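Local coordinates for protein beta-glucoside phosphorylase BglX (Unidentified, PDB 5VQD) that probably cleaves beta-glucosides with phosphate, releasing glucose 1-phosphate, at residues H280-I285 and V347-G352. Numbering follows the deposited sequence.
Sequences HFNGLI and VARILG
Arg349 reaches out from helix 340-356 and takes hold of Asn282 with two nitrogens at once, NE on the backbone and NH2 on the side chain. The chain is extended from CG to NE, long enough to carry the charged group from the helix to the turn entering strand 284-289. NE donates to Asn282 O at 3.0 Å in a nearly straight bond (165°); this oxygen lies in the guanidinium plane, although the donor stands well above the carbonyl plane. NH2 reaches Asn282 OD1 at 2.9 Å, a more bent bond (139°). Asn282 turns CG away from its own backbone N, which sets its amide obliquely across the guanidinium, the two planes 74° apart. Asparagine suits the place because its other end is a donor: ND2 gives hydrogen bonds to the backbone oxygens of Ile5 and Lys9, so the N-terminal segment is tied to the same turn. Gly283 O approaches Arg349 NE but is badly angled for a bond; its donor is NH1 of Arg276, which also serves Phe281 O. Were Arg349 an alanine, both donors would be gone, and the turn would probably be less firmly held to the helix. Beyond the polar grip, Leu284 lays CD2 against Arg349 CB and against Ile350 CG1, each at 3.8 Å, a small apolar patch in which leucine meets isoleucine and the first methylene of the arginine. This is the outer-layer packing of a TIM barrel: helix 340-356, which follows the eighth barrel strand (315-317) in the chain, lies against the turn that leads from helix 268-279 into barrel strand 284-289.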
ATOM      1  N   HIS A 280      18.199  -1.646 -16.478  1.00 16.83           N
ATOM      2  CA  HIS A 280      17.643  -1.209 -17.759  1.00 17.58           C
ATOM      3  C   HIS A 280      16.151  -0.900 -17.646  1.00 15.30           C
ATOM      4  O   HIS A 280      15.369  -1.191 -18.555  1.00 15.62           O
ATOM      5  CB  HIS A 280      17.891  -2.253 -18.851  1.00 19.17           C
ATOM      6  CG  HIS A 280      19.329  -2.639 -19.002  1.00 22.92           C
ATOM      7  ND1 HIS A 280      20.272  -1.800 -19.558  1.00 24.22           N
ATOM      8  CD2 HIS A 280      19.986  -3.776 -18.672  1.00 22.66           C
ATOM      9  CE1 HIS A 280      21.447  -2.403 -19.561  1.00 24.15           C
ATOM     10  NE2 HIS A 280      21.301  -3.602 -19.027  1.00 23.70           N
ATOM     11  N   PHE A 281      15.743  -0.307 -16.528  1.00 13.72           N
ATOM     12  CA  PHE A 281      14.364   0.149 -16.405  1.00 12.35           C
ATOM     13  C   PHE A 281      14.140   1.340 -17.327  1.00 13.04           C
ATOM     14  O   PHE A 281      14.915   2.302 -17.321  1.00 15.07           O
ATOM     15  CB  PHE A 281      14.039   0.520 -14.960  1.00 13.01           C
ATOM     16  CG  PHE A 281      12.648   1.070 -14.774  1.00 11.99           C
ATOM     17  CD1 PHE A 281      11.536   0.290 -15.045  1.00 12.61           C
ATOM     18  CD2 PHE A 281      12.455   2.366 -14.323  1.00 12.82           C
ATOM     19  CE1 PHE A 281      10.258   0.794 -14.877  1.00 11.79           C
ATOM     20  CE2 PHE A 281      11.181   2.875 -14.150  1.00 10.29           C
ATOM     21  CZ  PHE A 281      10.081   2.088 -14.425  1.00 10.87           C
ATOM     22  N   ASN A 282      13.081   1.270 -18.129  1.00 13.03           N
ATOM     23  CA  ASN A 282      12.803   2.277 -19.140  1.00 13.44           C
ATOM     24  C   ASN A 282      11.498   3.018 -18.891  1.00 11.76           C
ATOM     25  O   ASN A 282      11.144   3.901 -19.680  1.00 10.82           O
ATOM     26  CB  ASN A 282      12.780   1.619 -20.528  1.00 12.18           C
ATOM     27  CG  ASN A 282      12.636   2.620 -21.652  1.00 12.55           C
ATOM     28  OD1 ASN A 282      13.481   3.495 -21.836  1.00 14.05           O
ATOM     29  ND2 ASN A 282      11.564   2.489 -22.422  1.00 13.00           N
ATOM     30  N   GLY A 283      10.785   2.702 -17.813  1.00 12.30           N
ATOM     31  CA  GLY A 283       9.517   3.329 -17.514  1.00 11.75           C
ATOM     32  C   GLY A 283       9.670   4.639 -16.765  1.00 10.04           C
ATOM     33  O   GLY A 283      10.755   5.213 -16.655  1.00 13.06           O
ATOM     34  N   LEU A 284       8.546   5.106 -16.232  1.00 10.68           N
ATOM     35  CA  LEU A 284       8.473   6.395 -15.558  1.00 11.86           C
ATOM     36  C   LEU A 284       8.879   6.242 -14.097  1.00 12.71           C
ATOM     37  O   LEU A 284       8.324   5.404 -13.377  1.00 10.76           O
ATOM     38  CB  LEU A 284       7.052   6.955 -15.666  1.00 11.24           C
ATOM     39  CG  LEU A 284       6.767   8.440 -15.396  1.00 11.00           C
ATOM     40  CD1 LEU A 284       6.901   8.789 -13.920  1.00 13.65           C
ATOM     41  CD2 LEU A 284       7.657   9.334 -16.244  1.00 11.68           C
ATOM     42  N   ILE A 285       9.848   7.047 -13.663  1.00  9.65           N
ATOM     43  CA  ILE A 285      10.257   7.106 -12.263  1.00 10.98           C
ATOM     44  C   ILE A 285       9.634   8.344 -11.631  1.00 11.46           C
ATOM     45  O   ILE A 285       9.748   9.453 -12.169  1.00 10.47           O
ATOM     46  CB  ILE A 285      11.788   7.136 -12.117  1.00 11.59           C
ATOM     47  CG1 ILE A 285      12.417   5.876 -12.721  1.00  9.28           C
ATOM     48  CG2 ILE A 285      12.174   7.259 -10.641  1.00 10.22           C
ATOM     49  CD1 ILE A 285      13.938   5.896 -12.764  1.00 12.49           C
ATOM     50  N   VAL A 347      10.264  15.080 -19.246  1.00 13.65           N
ATOM     51  CA  VAL A 347       8.963  15.384 -19.835  1.00 12.83           C
ATOM     52  C   VAL A 347       8.639  14.389 -20.940  1.00 12.44           C
ATOM     53  O   VAL A 347       7.486  13.969 -21.097  1.00 12.07           O
ATOM     54  CB  VAL A 347       8.936  16.835 -20.351  1.00 12.31           C
ATOM     55  CG1 VAL A 347       7.605  17.146 -21.031  1.00 12.35           C
ATOM     56  CG2 VAL A 347       9.183  17.802 -19.206  1.00 11.98           C
ATOM     57  N   ALA A 348       9.644  13.994 -21.723  1.00 11.38           N
ATOM     58  CA  ALA A 348       9.407  13.017 -22.781  1.00 14.13           C
ATOM     59  C   ALA A 348       8.798  11.741 -22.213  1.00 11.50           C
ATOM     60  O   ALA A 348       7.827  11.205 -22.760  1.00 12.13           O
ATOM     61  CB  ALA A 348      10.712  12.716 -23.520  1.00 13.80           C
ATOM     62  N   ARG A 349       9.349  11.244 -21.103  1.00 11.92           N
ATOM     63  CA  ARG A 349       8.801  10.041 -20.486  1.00 11.53           C
ATOM     64  C   ARG A 349       7.421  10.293 -19.887  1.00 10.83           C
ATOM     65  O   ARG A 349       6.575   9.393 -19.891  1.00 11.33           O
ATOM     66  CB  ARG A 349       9.756   9.515 -19.414  1.00 11.60           C
ATOM     67  CG  ARG A 349      10.861   8.614 -19.949  1.00 11.84           C
ATOM     68  CD  ARG A 349      11.448   7.746 -18.842  1.00 12.16           C
ATOM     69  NE  ARG A 349      12.263   6.653 -19.369  1.00 11.04           N
ATOM     70  CZ  ARG A 349      13.579   6.706 -19.565  1.00 12.83           C
ATOM     71  NH1 ARG A 349      14.262   7.803 -19.278  1.00 11.50           N
ATOM     72  NH2 ARG A 349      14.216   5.649 -20.052  1.00 11.43           N
ATOM     73  N   ILE A 350       7.176  11.498 -19.368  1.00 10.15           N
ATOM     74  CA  ILE A 350       5.856  11.830 -18.837  1.00 10.85           C
ATOM     75  C   ILE A 350       4.832  11.884 -19.964  1.00 12.77           C
ATOM     76  O   ILE A 350       3.751  11.288 -19.875  1.00 10.31           O
ATOM     77  CB  ILE A 350       5.913  13.160 -18.067  1.00 10.41           C
ATOM     78  CG1 ILE A 350       6.830  13.030 -16.851  1.00 12.95           C
ATOM     79  CG2 ILE A 350       4.517  13.595 -17.626  1.00  9.46           C
ATOM     80  CD1 ILE A 350       7.251  14.357 -16.267  1.00 13.05           C
ATOM     81  N   LEU A 351       5.153  12.609 -21.038  1.00 11.61           N
ATOM     82  CA  LEU A 351       4.244  12.695 -22.174  1.00 11.74           C
ATOM     83  C   LEU A 351       4.051  11.340 -22.841  1.00 12.04           C
ATOM     84  O   LEU A 351       2.979  11.069 -23.392  1.00 12.09           O
ATOM     85  CB  LEU A 351       4.768  13.711 -23.190  1.00 12.16           C
ATOM     86  CG  LEU A 351       4.884  15.162 -22.722  1.00 12.97           C
ATOM     87  CD1 LEU A 351       5.559  16.012 -23.792  1.00 12.54           C
ATOM     88  CD2 LEU A 351       3.518  15.731 -22.379  1.00 14.05           C
ATOM     89  N   GLY A 352       5.074  10.484 -22.810  1.00 11.23           N
ATOM     90  CA  GLY A 352       4.956   9.181 -23.443  1.00 10.58           C
ATOM     91  C   GLY A 352       3.953   8.281 -22.747  1.00 12.60           C
ATOM     92  O   GLY A 352       3.247   7.503 -23.395  1.00 10.63           O
TER